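Endo-beta-mannanase (Opitutaceae bacterium TAV5, PDB 7BOB) probably hydrolyses beta-1,4-linked mannosides from chain ends, as a homotrimeric family 5 glycoside hydrolase active in the termite hindgut. Local coordinates at residues G241-N246 with G283-S288; L259-L264 with D296-A301; L315-K320 with S336-V341; A290-T295 with V347-E352. All blocks are in the same frame, centred on the assembly; numbering follows the deposited sequence.

Contact 1. Residues G241-N246 with G283-S288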
loop_
_atom_site.group_PDB
_atom_site.type_symbol
_atom_site.label_atom_id
_atom_site.label_comp_id
_atom_site.label_asym_id
_atom_site.label_seq_id
_atom_site.Cartn_x
_atom_site.Cartn_y
_atom_site.Cartn_z
ATOM N N GLY A 241 10.292 -3.409 -25.960
ATOM C CA GLY A 241 9.400 -2.284 -25.804
ATOM C C GLY A 241 8.228 -2.311 -26.744
ATOM O O GLY A 241 8.344 -2.739 -27.902
ATOM N N TYR A 242 7.093 -1.869 -26.229
ATOM C CA TYR A 242 5.824 -1.863 -26.930
ATOM C C TYR A 242 5.115 -0.547 -26.657
ATOM O O TYR A 242 5.402 0.120 -25.657
ATOM C CB TYR A 242 4.962 -3.035 -26.464
ATOM C CG TYR A 242 5.638 -4.360 -26.624
ATOM C CD1 TYR A 242 6.492 -4.863 -25.637
ATOM C CD2 TYR A 242 5.422 -5.119 -27.772
ATOM C CE1 TYR A 242 7.123 -6.137 -25.812
ATOM C CE2 TYR A 242 6.030 -6.358 -27.940
ATOM C CZ TYR A 242 6.874 -6.867 -26.962
ATOM O OH TYR A 242 7.461 -8.111 -27.167
ATOM N N PRO A 243 4.173 -0.156 -27.517
ATOM C CA PRO A 243 3.490 1.147 -27.360
ATOM C C PRO A 243 2.289 1.180 -26.416
ATOM O O PRO A 243 1.717 2.259 -26.231
ATOM C CB PRO A 243 3.041 1.454 -28.797
ATOM C CG PRO A 243 2.838 0.084 -29.439
ATOM C CD PRO A 243 3.873 -0.809 -28.808
ATOM N N VAL A 244 1.901 0.066 -25.799
ATOM C CA VAL A 244 0.714 -0.009 -24.935
ATOM C C VAL A 244 0.817 1.071 -23.864
ATOM O O VAL A 244 1.802 1.114 -23.111
ATOM C CB VAL A 244 0.562 -1.413 -24.311
ATOM C CG1 VAL A 244 -0.747 -1.539 -23.537
ATOM C CG2 VAL A 244 0.628 -2.489 -25.386
ATOM N N PRO A 245 -0.132 2.000 -23.796
ATOM C CA PRO A 245 0.039 3.129 -22.865
ATOM C C PRO A 245 0.264 2.717 -21.413
ATOM O O PRO A 245 1.155 3.275 -20.763
ATOM C CB PRO A 245 -1.259 3.923 -23.058
ATOM C CG PRO A 245 -1.612 3.680 -24.474
ATOM C CD PRO A 245 -1.254 2.219 -24.726
ATOM N N ASN A 246 -0.460 1.747 -20.868
ATOM C CA ASN A 246 -0.262 1.535 -19.432
ATOM C C ASN A 246 0.874 0.558 -19.109
ATOM O O ASN A 246 1.027 0.182 -17.943
ATOM C CB ASN A 246 -1.573 1.115 -18.740
ATOM C CG ASN A 246 -2.127 -0.173 -19.271
ATOM O OD1 ASN A 246 -1.503 -0.822 -20.097
ATOM N ND2 ASN A 246 -3.310 -0.556 -18.807
ATOM N N GLY A 283 7.357 -4.470 -30.882
ATOM C CA GLY A 283 6.133 -4.828 -31.575
ATOM C C GLY A 283 5.150 -3.689 -31.523
ATOM O O GLY A 283 5.324 -2.739 -30.756
ATOM N N THR A 284 4.129 -3.775 -32.372
ATOM C CA THR A 284 3.078 -2.767 -32.315
ATOM C C THR A 284 1.881 -3.204 -31.496
ATOM O O THR A 284 1.090 -2.343 -31.101
ATOM C CB THR A 284 2.578 -2.388 -33.714
ATOM O OG1 THR A 284 2.096 -3.566 -34.373
ATOM C CG2 THR A 284 3.690 -1.717 -34.535
ATOM N N ILE A 285 1.730 -4.513 -31.244
ATOM C CA ILE A 285 0.616 -5.084 -30.484
ATOM C C ILE A 285 -0.662 -5.014 -31.310
ATOM O O ILE A 285 -1.284 -6.038 -31.609
ATOM C CB ILE A 285 0.419 -4.400 -29.109
ATOM C CG1 ILE A 285 1.681 -4.547 -28.253
ATOM C CG2 ILE A 285 -0.823 -4.999 -28.388
ATOM C CD1 ILE A 285 2.022 -6.024 -27.926
ATOM N N LEU A 286 -1.100 -3.812 -31.649
ATOM C CA LEU A 286 -2.176 -3.695 -32.622
ATOM C C LEU A 286 -1.592 -4.018 -33.986
ATOM O O LEU A 286 -0.565 -3.441 -34.375
ATOM C CB LEU A 286 -2.781 -2.293 -32.595
ATOM C CG LEU A 286 -3.118 -1.746 -31.203
ATOM C CD1 LEU A 286 -3.525 -0.277 -31.299
ATOM C CD2 LEU A 286 -4.215 -2.579 -30.489
ATOM N N THR A 287 -2.192 -4.990 -34.687
ATOM C CA THR A 287 -1.695 -5.321 -36.021
ATOM C C THR A 287 -2.825 -5.555 -37.022
ATOM O O THR A 287 -2.583 -6.145 -38.082
ATOM C CB THR A 287 -0.791 -6.573 -36.007
ATOM O OG1 THR A 287 -1.578 -7.717 -35.683
ATOM C CG2 THR A 287 0.373 -6.455 -35.012
ATOM N N SER A 288 -4.044 -5.112 -36.727
ATOM C CA SER A 288 -5.167 -5.353 -37.622
ATOM C C SER A 288 -5.081 -4.448 -38.854
ATOM O O SER A 288 -4.243 -3.547 -38.945
ATOM C CB SER A 288 -6.500 -5.149 -36.890
ATOM O OG SER A 288 -6.874 -3.773 -36.829
HETATM O O HOH W 1 7.630 -1.003 -30.063
#

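Contact 2. Residues L259-L264 with D296-A301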
loop_
_atom_site.group_PDB
_atom_site.type_symbol
_atom_site.label_atom_id
_atom_site.label_comp_id
_atom_site.label_asym_id
_atom_site.label_seq_id
_atom_site.Cartn_x
_atom_site.Cartn_y
_atom_site.Cartn_z
ATOM N N LEU A 259 5.126 11.151 -27.847
ATOM C CA LEU A 259 5.549 10.630 -26.536
ATOM C C LEU A 259 5.723 9.114 -26.581
ATOM O O LEU A 259 6.798 8.591 -26.271
ATOM C CB LEU A 259 4.552 11.017 -25.429
ATOM C CG LEU A 259 4.878 10.645 -23.950
ATOM C CD1 LEU A 259 4.558 9.172 -23.601
ATOM C CD2 LEU A 259 6.327 10.926 -23.574
ATOM N N THR A 260 4.666 8.394 -26.960
ATOM C CA THR A 260 4.756 6.944 -27.089
ATOM C C THR A 260 5.943 6.543 -27.966
ATOM O O THR A 260 6.736 5.669 -27.589
ATOM C CB THR A 260 3.463 6.373 -27.677
ATOM O OG1 THR A 260 2.346 6.705 -26.844
ATOM C CG2 THR A 260 3.556 4.844 -27.818
ATOM N N ARG A 261 6.095 7.199 -29.129
ATOM C CA ARG A 261 7.210 6.882 -30.030
ATOM C C ARG A 261 8.563 7.165 -29.397
ATOM O O ARG A 261 9.550 6.539 -29.778
ATOM C CB ARG A 261 7.124 7.672 -31.343
ATOM C CG ARG A 261 5.915 7.338 -32.197
ATOM C CD ARG A 261 5.714 8.392 -33.268
ATOM N NE ARG A 261 4.652 8.030 -34.203
ATOM C CZ ARG A 261 4.538 8.514 -35.438
ATOM N NH1 ARG A 261 5.423 9.402 -35.897
ATOM N NH2 ARG A 261 3.529 8.118 -36.209
ATOM N N SER A 262 8.643 8.072 -28.432
ATOM C CA SER A 262 9.961 8.302 -27.859
ATOM C C SER A 262 10.345 7.281 -26.782
ATOM O O SER A 262 11.494 7.294 -26.323
ATOM C CB SER A 262 10.027 9.710 -27.278
ATOM O OG SER A 262 9.236 9.793 -26.091
ATOM N N LEU A 263 9.434 6.401 -26.364
ATOM C CA LEU A 263 9.716 5.545 -25.209
ATOM C C LEU A 263 10.833 4.547 -25.504
ATOM O O LEU A 263 11.846 4.490 -24.794
ATOM C CB LEU A 263 8.447 4.802 -24.795
ATOM C CG LEU A 263 7.339 5.675 -24.223
ATOM C CD1 LEU A 263 6.024 4.884 -24.259
ATOM C CD2 LEU A 263 7.709 6.084 -22.801
ATOM N N LEU A 264 10.659 3.739 -26.544
ATOM C CA LEU A 264 11.653 2.701 -26.824
ATOM C C LEU A 264 13.034 3.294 -27.117
ATOM O O LEU A 264 14.015 2.853 -26.488
ATOM C CB LEU A 264 11.109 1.803 -27.939
ATOM C CG LEU A 264 11.732 0.435 -28.209
ATOM C CD1 LEU A 264 11.913 -0.320 -26.921
ATOM C CD2 LEU A 264 10.859 -0.362 -29.193
ATOM N N ASP A 296 2.430 1.473 -39.486
ATOM C CA ASP A 296 3.461 1.787 -40.474
ATOM C C ASP A 296 4.208 3.071 -40.103
ATOM O O ASP A 296 5.448 3.105 -40.087
ATOM C CB ASP A 296 2.792 1.865 -41.851
ATOM C CG ASP A 296 3.656 2.479 -42.896
ATOM O OD1 ASP A 296 4.731 1.933 -43.195
ATOM O OD2 ASP A 296 3.240 3.512 -43.433
ATOM N N ALA A 297 3.468 4.126 -39.754
ATOM C CA ALA A 297 4.117 5.377 -39.354
ATOM C C ALA A 297 4.892 5.207 -38.051
ATOM O O ALA A 297 5.988 5.768 -37.896
ATOM C CB ALA A 297 3.081 6.496 -39.211
ATOM N N TYR A 298 4.345 4.421 -37.108
ATOM C CA TYR A 298 5.046 4.178 -35.853
ATOM C C TYR A 298 6.392 3.517 -36.103
ATOM O O TYR A 298 7.420 3.935 -35.549
ATOM C CB TYR A 298 4.179 3.308 -34.933
ATOM C CG TYR A 298 4.882 2.822 -33.687
ATOM C CD1 TYR A 298 5.000 3.644 -32.568
ATOM C CD2 TYR A 298 5.402 1.532 -33.616
ATOM C CE1 TYR A 298 5.632 3.206 -31.416
ATOM C CE2 TYR A 298 6.026 1.068 -32.452
ATOM C CZ TYR A 298 6.142 1.910 -31.362
ATOM O OH TYR A 298 6.772 1.465 -30.221
ATOM N N LEU A 299 6.402 2.474 -36.935
ATOM C CA LEU A 299 7.643 1.759 -37.182
ATOM C C LEU A 299 8.654 2.658 -37.871
ATOM O O LEU A 299 9.842 2.640 -37.520
ATOM C CB LEU A 299 7.373 0.501 -38.005
ATOM C CG LEU A 299 6.554 -0.569 -37.267
ATOM C CD1 LEU A 299 6.275 -1.744 -38.174
ATOM C CD2 LEU A 299 7.242 -1.028 -35.988
ATOM N N ARG A 300 8.192 3.489 -38.820
ATOM C CA ARG A 300 9.115 4.383 -39.513
ATOM C C ARG A 300 9.718 5.412 -38.574
ATOM O O ARG A 300 10.766 5.985 -38.899
ATOM C CB ARG A 300 8.419 5.077 -40.701
ATOM C CG ARG A 300 8.331 4.115 -41.902
ATOM C CD ARG A 300 7.138 4.391 -42.811
ATOM N NE ARG A 300 7.039 3.345 -43.826
ATOM C CZ ARG A 300 7.891 3.208 -44.848
ATOM N NH1 ARG A 300 8.894 4.059 -44.995
ATOM N NH2 ARG A 300 7.749 2.211 -45.715
ATOM N N ALA A 301 9.090 5.667 -37.422
ATOM C CA ALA A 301 9.734 6.542 -36.456
ATOM C C ALA A 301 10.656 5.766 -35.509
ATOM O O ALA A 301 11.825 6.127 -35.332
ATOM C CB ALA A 301 8.675 7.321 -35.661
HETATM O O HOH W 2 8.066 3.257 -28.092
#

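Contact 3. Residues L315-K320 with S336-V341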
loop_
_atom_site.group_PDB
_atom_site.type_symbol
_atom_site.label_atom_id
_atom_site.label_comp_id
_atom_site.label_asym_id
_atom_site.label_seq_id
_atom_site.Cartn_x
_atom_site.Cartn_y
_atom_site.Cartn_z
ATOM N N LEU A 315 14.580 -7.528 -33.291
ATOM C CA LEU A 315 13.801 -8.760 -33.352
ATOM C C LEU A 315 12.348 -8.446 -33.029
ATOM O O LEU A 315 12.038 -7.965 -31.933
ATOM C CB LEU A 315 14.345 -9.818 -32.383
ATOM C CG LEU A 315 15.815 -10.205 -32.568
ATOM C CD1 LEU A 315 16.218 -11.230 -31.527
ATOM C CD2 LEU A 315 16.033 -10.742 -33.970
ATOM N N TRP A 316 11.470 -8.720 -33.979
ATOM C CA TRP A 316 10.059 -8.425 -33.835
ATOM C C TRP A 316 9.365 -9.451 -32.934
ATOM O O TRP A 316 9.759 -10.619 -32.869
ATOM C CB TRP A 316 9.427 -8.397 -35.220
ATOM C CG TRP A 316 7.953 -8.435 -35.236
ATOM C CD1 TRP A 316 7.156 -9.544 -35.246
ATOM C CD2 TRP A 316 7.080 -7.309 -35.281
ATOM N NE1 TRP A 316 5.839 -9.175 -35.299
ATOM C CE2 TRP A 316 5.764 -7.804 -35.314
ATOM C CE3 TRP A 316 7.286 -5.927 -35.312
ATOM C CZ2 TRP A 316 4.649 -6.963 -35.348
ATOM C CZ3 TRP A 316 6.180 -5.092 -35.355
ATOM C CH2 TRP A 316 4.879 -5.614 -35.383
ATOM N N TRP A 317 8.317 -9.000 -32.233
ATOM C CA TRP A 317 7.417 -9.882 -31.486
ATOM C C TRP A 317 6.024 -9.815 -32.100
ATOM O O TRP A 317 5.406 -8.753 -32.095
ATOM C CB TRP A 317 7.316 -9.510 -29.989
ATOM C CG TRP A 317 6.586 -10.627 -29.305
ATOM C CD1 TRP A 317 5.241 -10.895 -29.368
ATOM C CD2 TRP A 317 7.177 -11.707 -28.575
ATOM N NE1 TRP A 317 4.960 -12.073 -28.699
ATOM C CE2 TRP A 317 6.129 -12.588 -28.201
ATOM C CE3 TRP A 317 8.483 -12.002 -28.173
ATOM C CZ2 TRP A 317 6.356 -13.755 -27.469
ATOM C CZ3 TRP A 317 8.710 -13.179 -27.441
ATOM C CH2 TRP A 317 7.652 -14.033 -27.104
ATOM N N CYS A 318 5.502 -10.941 -32.584
ATOM C CA CYS A 318 6.229 -12.189 -32.793
ATOM C C CYS A 318 5.941 -12.615 -34.258
ATOM O O CYS A 318 5.224 -11.909 -34.989
ATOM C CB CYS A 318 5.788 -13.255 -31.776
ATOM S SG CYS A 318 4.040 -13.667 -31.959
ATOM N N PHE A 319 6.488 -13.748 -34.705
ATOM C CA PHE A 319 6.526 -13.993 -36.144
ATOM C C PHE A 319 5.131 -14.213 -36.718
ATOM O O PHE A 319 4.771 -13.605 -37.731
ATOM C CB PHE A 319 7.426 -15.179 -36.470
ATOM C CG PHE A 319 7.649 -15.373 -37.958
ATOM C CD1 PHE A 319 8.095 -14.314 -38.754
ATOM C CD2 PHE A 319 7.387 -16.589 -38.560
ATOM C CE1 PHE A 319 8.292 -14.481 -40.137
ATOM C CE2 PHE A 319 7.584 -16.783 -39.932
ATOM C CZ PHE A 319 8.038 -15.719 -40.728
ATOM N N LYS A 320 4.337 -15.081 -36.091
ATOM C CA LYS A 320 3.042 -15.516 -36.602
ATOM C C LYS A 320 1.927 -15.086 -35.663
ATOM O O LYS A 320 2.140 -14.936 -34.455
ATOM C CB LYS A 320 2.969 -17.047 -36.735
ATOM C CG LYS A 320 3.858 -17.646 -37.842
ATOM C CD LYS A 320 3.364 -17.255 -39.222
ATOM C CE LYS A 320 2.342 -18.244 -39.761
ATOM N NZ LYS A 320 2.992 -19.411 -40.408
ATOM N N SER A 336 -2.790 -13.416 -29.339
ATOM C CA SER A 336 -3.059 -14.270 -30.487
ATOM C C SER A 336 -2.861 -13.569 -31.824
ATOM O O SER A 336 -2.956 -14.236 -32.865
ATOM C CB SER A 336 -4.492 -14.819 -30.424
ATOM O OG SER A 336 -5.431 -13.845 -30.857
ATOM N N GLU A 337 -2.602 -12.260 -31.828
ATOM C CA GLU A 337 -2.602 -11.467 -33.063
ATOM C C GLU A 337 -1.427 -10.489 -33.081
ATOM O O GLU A 337 -1.569 -9.306 -33.393
ATOM C CB GLU A 337 -3.926 -10.722 -33.234
ATOM C CG GLU A 337 -4.203 -10.361 -34.692
ATOM C CD GLU A 337 -5.506 -9.603 -34.890
ATOM O OE1 GLU A 337 -6.459 -9.834 -34.119
ATOM O OE2 GLU A 337 -5.576 -8.778 -35.830
ATOM N N LEU A 338 -0.242 -10.982 -32.739
ATOM C CA LEU A 338 0.969 -10.176 -32.769
ATOM C C LEU A 338 1.869 -10.518 -33.958
ATOM O O LEU A 338 3.007 -10.033 -34.024
ATOM C CB LEU A 338 1.724 -10.354 -31.455
ATOM C CG LEU A 338 0.831 -10.041 -30.232
ATOM C CD1 LEU A 338 1.597 -10.221 -28.942
ATOM C CD2 LEU A 338 0.263 -8.604 -30.340
ATOM N N GLY A 339 1.402 -11.367 -34.871
ATOM C CA GLY A 339 2.272 -11.841 -35.938
ATOM C C GLY A 339 2.732 -10.709 -36.848
ATOM O O GLY A 339 1.995 -9.753 -37.116
ATOM N N LEU A 340 3.984 -10.803 -37.291
ATOM C CA LEU A 340 4.408 -10.027 -38.444
ATOM C C LEU A 340 3.704 -10.509 -39.703
ATOM O O LEU A 340 3.506 -9.730 -40.648
ATOM C CB LEU A 340 5.927 -10.117 -38.607
ATOM C CG LEU A 340 6.498 -9.581 -39.927
ATOM C CD1 LEU A 340 6.551 -8.030 -39.940
ATOM C CD2 LEU A 340 7.860 -10.199 -40.228
ATOM N N VAL A 341 3.245 -11.753 -39.681
ATOM C CA VAL A 341 2.803 -12.481 -40.853
ATOM C C VAL A 341 1.452 -13.130 -40.559
ATOM O O VAL A 341 1.224 -13.641 -39.456
ATOM C CB VAL A 341 3.878 -13.524 -41.218
ATOM C CG1 VAL A 341 3.290 -14.662 -41.975
ATOM C CG2 VAL A 341 5.042 -12.853 -41.964
HETATM O O HOH W 3 0.400 -13.661 -32.077
#

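Contact 4. Residues A290-T295 with V347-E352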
loop_
_atom_site.group_PDB
_atom_site.type_symbol
_atom_site.label_atom_id
_atom_site.label_comp_id
_atom_site.label_asym_id
_atom_site.label_seq_id
_atom_site.Cartn_x
_atom_site.Cartn_y
_atom_site.Cartn_z
ATOM N N ALA A 290 -7.226 -2.243 -39.802
ATOM C CA ALA A 290 -7.561 -0.872 -39.431
ATOM C C ALA A 290 -6.361 -0.126 -38.862
ATOM O O ALA A 290 -6.259 1.091 -39.021
ATOM C CB ALA A 290 -8.714 -0.870 -38.431
ATOM N N ALA A 291 -5.429 -0.833 -38.227
ATOM C CA ALA A 291 -4.270 -0.180 -37.632
ATOM C C ALA A 291 -3.152 0.095 -38.624
ATOM O O ALA A 291 -2.194 0.787 -38.256
ATOM C CB ALA A 291 -3.706 -1.031 -36.490
ATOM N N ALA A 292 -3.245 -0.433 -39.850
ATOM C CA ALA A 292 -2.117 -0.408 -40.789
ATOM C C ALA A 292 -1.529 0.982 -41.025
ATOM O O ALA A 292 -0.299 1.127 -40.929
ATOM C CB ALA A 292 -2.546 -1.069 -42.107
ATOM N N PRO A 293 -2.311 2.035 -41.303
ATOM C CA PRO A 293 -1.667 3.353 -41.482
ATOM C C PRO A 293 -0.848 3.766 -40.273
ATOM O O PRO A 293 0.240 4.343 -40.429
ATOM C CB PRO A 293 -2.845 4.314 -41.715
ATOM C CG PRO A 293 -4.036 3.439 -41.998
ATOM C CD PRO A 293 -3.785 2.135 -41.314
ATOM N N HIS A 294 -1.323 3.430 -39.059
ATOM C CA HIS A 294 -0.670 3.913 -37.844
ATOM C C HIS A 294 0.534 3.064 -37.453
ATOM O O HIS A 294 1.552 3.608 -37.004
ATOM C CB HIS A 294 -1.687 3.981 -36.710
ATOM C CG HIS A 294 -2.933 4.708 -37.096
ATOM N ND1 HIS A 294 -2.935 6.049 -37.427
ATOM C CD2 HIS A 294 -4.207 4.277 -37.249
ATOM C CE1 HIS A 294 -4.164 6.417 -37.741
ATOM N NE2 HIS A 294 -4.955 5.360 -37.644
ATOM N N THR A 295 0.445 1.736 -37.607
ATOM C CA THR A 295 1.596 0.906 -37.275
ATOM C C THR A 295 2.751 1.184 -38.227
ATOM O O THR A 295 3.924 1.184 -37.826
ATOM C CB THR A 295 1.197 -0.575 -37.294
ATOM O OG1 THR A 295 0.703 -0.945 -38.592
ATOM C CG2 THR A 295 0.096 -0.826 -36.235
ATOM N N VAL A 347 3.152 -10.932 -45.255
ATOM C CA VAL A 347 3.444 -9.872 -44.304
ATOM C C VAL A 347 2.203 -8.996 -44.158
ATOM O O VAL A 347 1.563 -8.621 -45.152
ATOM C CB VAL A 347 4.679 -9.073 -44.747
ATOM C CG1 VAL A 347 4.859 -7.847 -43.882
ATOM C CG2 VAL A 347 5.914 -9.950 -44.652
ATOM N N LYS A 348 1.814 -8.722 -42.914
ATOM C CA LYS A 348 0.569 -8.008 -42.664
ATOM C C LYS A 348 0.641 -6.582 -43.173
ATOM O O LYS A 348 1.664 -5.902 -43.033
ATOM C CB LYS A 348 0.251 -7.973 -41.173
ATOM C CG LYS A 348 -0.168 -9.285 -40.574
ATOM C CD LYS A 348 -0.382 -8.993 -39.124
ATOM C CE LYS A 348 -0.898 -10.168 -38.396
ATOM N NZ LYS A 348 -0.765 -9.843 -36.974
ATOM N N LYS A 349 -0.455 -6.137 -43.772
ATOM C CA LYS A 349 -0.560 -4.750 -44.190
ATOM C C LYS A 349 -0.296 -3.841 -42.991
ATOM O O LYS A 349 -0.911 -3.998 -41.927
ATOM C CB LYS A 349 -1.942 -4.492 -44.794
ATOM C CG LYS A 349 -2.118 -3.115 -45.417
ATOM C CD LYS A 349 -3.600 -2.821 -45.633
ATOM C CE LYS A 349 -3.857 -1.352 -45.964
ATOM N NZ LYS A 349 -5.305 -1.111 -46.241
ATOM N N GLY A 350 0.663 -2.928 -43.142
ATOM C CA GLY A 350 1.055 -2.023 -42.085
ATOM C C GLY A 350 2.430 -2.287 -41.508
ATOM O O GLY A 350 3.042 -1.358 -40.961
ATOM N N LEU A 351 2.953 -3.508 -41.637
ATOM C CA LEU A 351 4.208 -3.885 -40.995
ATOM C C LEU A 351 5.369 -4.086 -41.972
ATOM O O LEU A 351 6.497 -4.352 -41.523
ATOM C CB LEU A 351 3.994 -5.157 -40.155
ATOM C CG LEU A 351 2.787 -5.170 -39.180
ATOM C CD1 LEU A 351 2.759 -6.437 -38.333
ATOM C CD2 LEU A 351 2.746 -3.926 -38.287
ATOM N N GLU A 352 5.134 -3.944 -43.287
ATOM C CA GLU A 352 6.171 -4.206 -44.296
ATOM C C GLU A 352 7.443 -3.414 -44.039
ATOM O O GLU A 352 8.532 -3.849 -44.426
ATOM C CB GLU A 352 5.667 -3.884 -45.716
ATOM C CG GLU A 352 4.186 -4.220 -45.977
ATOM C CD GLU A 352 3.227 -3.189 -45.342
ATOM O OE1 GLU A 352 3.644 -2.019 -45.132
ATOM O OE2 GLU A 352 2.067 -3.547 -45.027
HETATM O O HOH W 4 -1.227 -3.101 -38.948
#

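Contact 1. Residues G241-N246 with G283-S288
Ile285 stands at the middle of a tight turn in which Leu286 N reaches back to Thr284 O in a weak 2.7 Å hydrogen bond. Its phi of 72° and psi of -62° make this a classic gamma turn, an uncommon setting for a beta-branched residue, and the turn aims the side chain at 241-246. From CB, which only brushes Val244, CG1 runs anti to the carbonyl carbon and lies 3.7 Å from Val244 CG2. The side chain crosses that of Tyr242 at about a right angle, CD1 coming 3.5 Å from CD2 of Tyr242. A compact branched chain thus fills the corner between tyrosine and valine. Beside it, Pro243, which has no N-H to satisfy, lays CD 3.1 Å from Gly283 O and CG against Thr284 O. One water bridges Gly283 O (3.0 Å) and Gly241 O (2.9 Å), donating to both. Tyr242 OH hydrogen-bonds Glu281. The two loops follow the neighbouring parallel strands 237-241 and 277-282 at the C-terminal end of the barrel, where family 5 active sites lie; helix 292-309 packs on Pro243 and Thr284, and Tyr495 of the second subunit on Val244 and Ile285.

Contact 2. Residues L259-L264 with D296-A301
Arg261 leaves its helix with CG anti to the carbonyl carbon (chi1 -64°) and runs extended from CG to NE, while Tyr298 sets CG anti to its own backbone N (chi1 171°); the two chains run alongside each other, head to tail. Arg261 CG meets the Tyr298 ring at CD1, 3.8 Å away. The guanidinium reaches the second helix, where small residues leave it room: NH2 comes to 3.4 Å from Ala297 CB, and NH1 lies 3.9 Å from Ala301 CB. Ala297 O lies over one face of the guanidinium, toward its rim, while NE is spent on a hydrogen bond to Leu255 O, which helps to fix its rotation. A long aliphatic stem with a polar tip suits the partly exposed margin between the helices. Deeper in, Tyr298 OH accepts from a water 3.1 Å away; the same water donates to Thr260 O at 2.8 Å and accepts from Leu264 N, so it mends the first helix's backbone bonding and joins it to the ring. Helices 258-272 and 292-309 are consecutive outer helices of the barrel, inclined at 44° in these segments; strand 277-282 packs against Leu264 and Leu299, and helix 406-422 covers Leu259, Ser262 and Leu263.

Contact 3. Residues L315-K320 with S336-V341
Packing is tightest around Trp316, whose CG is anti to the backbone N, so that the indole reaches across to 338-340. Leu340 CB sits over the face of its five-membered ring in a CH-pi contact, 3.8 Å from the centroid. At the ring edge, NE1 gives weak hydrogen bonds to Leu338 O and, within its own segment, to Cys318 O. Leu338 O also receives the stronger bond from Cys318 N at 3.0 Å. In return Leu340 N donates to Cys318 O at 2.8 Å, nearly along the C=O axis. The non-prolyl cis peptide between Trp317 and Cys318, near the end of the last barrel strand, is consistent with that of family 5 and related clan A barrels. Leu338 CD1 touches the Trp317 edge at CD1, 3.7 Å away. Backbones stay close at Gly339, whose CA lies 3.3 Å from Lys320 C, where a CB would collide. The looser side is the weak Val341 N bond to Phe319 O, a water linking Lys320 O with Leu338 N, and the partly exposed lysine side chain, which ends in a salt bridge to Asp45. The loop thus folds back on the end of strand 311-316, with helix 39-51 packed on Phe319 and Val341.

Contact 4. Residues A290-T295 with V347-E352
A type II beta turn from Lys348 to Leu351, closed by Leu351 N to Lys348 O at 3.1 Å, presses its glycine corner against the first turn of helix 292-309, bringing the CA atoms of Gly350 and Ala292 to 3.8 Å. Glycine is the natural occupant: its phi of 110° is costly for any residue with a CB, and the helix leaves no room for one. Ala292 points its single methyl at the turn, CB lying 3.4 Å from Lys349 O; a small residue permits this approach. The extended Lys349 chain, leaving with CG anti to its backbone N, passes over the same methyl, with CG 3.9 Å from Ala292 CB. One helical turn on, Thr295 carries OG1 between its backbone N and carbonyl carbon, and OG1 donates to a water 2.9 Å away, which in turn donates to Lys349 O. Leu351 CD2 packs obliquely beside it, 3.6 Å from OG1. Just past the turn, Glu352 folds back and its OE2 takes the N-H of Gly350 in a very short bond of 2.4 Å, from above the carboxylate plane. OE2 also stands 3.1 Å from Lys348 O, another acceptor; that repulsion may favour a protonated carboxyl, the short bond a charged one. The chemistry implies a seam in which close fit and a bridging water take a large part, while the turn's own hydrogen bonds keep its shape.

Overall arrangement
Read from the N terminus, all four contacts belong to the last part of the eight-stranded barrel. Contact 1 closes the excursion from strand 237-241 through helix 258-272 to the end of strand 277-282; contact 2 crosses it, pairing that helix with the next, 292-309. Contact 4 opens at the start of helix 292-309, so it crosses contact 2, and it returns just before helix 352-364. Inside the loop it closes, contact 3 nests, folding 336-341 onto the end of strand 311-316. Lys348 unites three of them, hydrogen-bonding Thr287 of contact 1 and Gly339 of contact 3. Contacts 1, 3 and 4 also touch the second subunit; contact 2 does not.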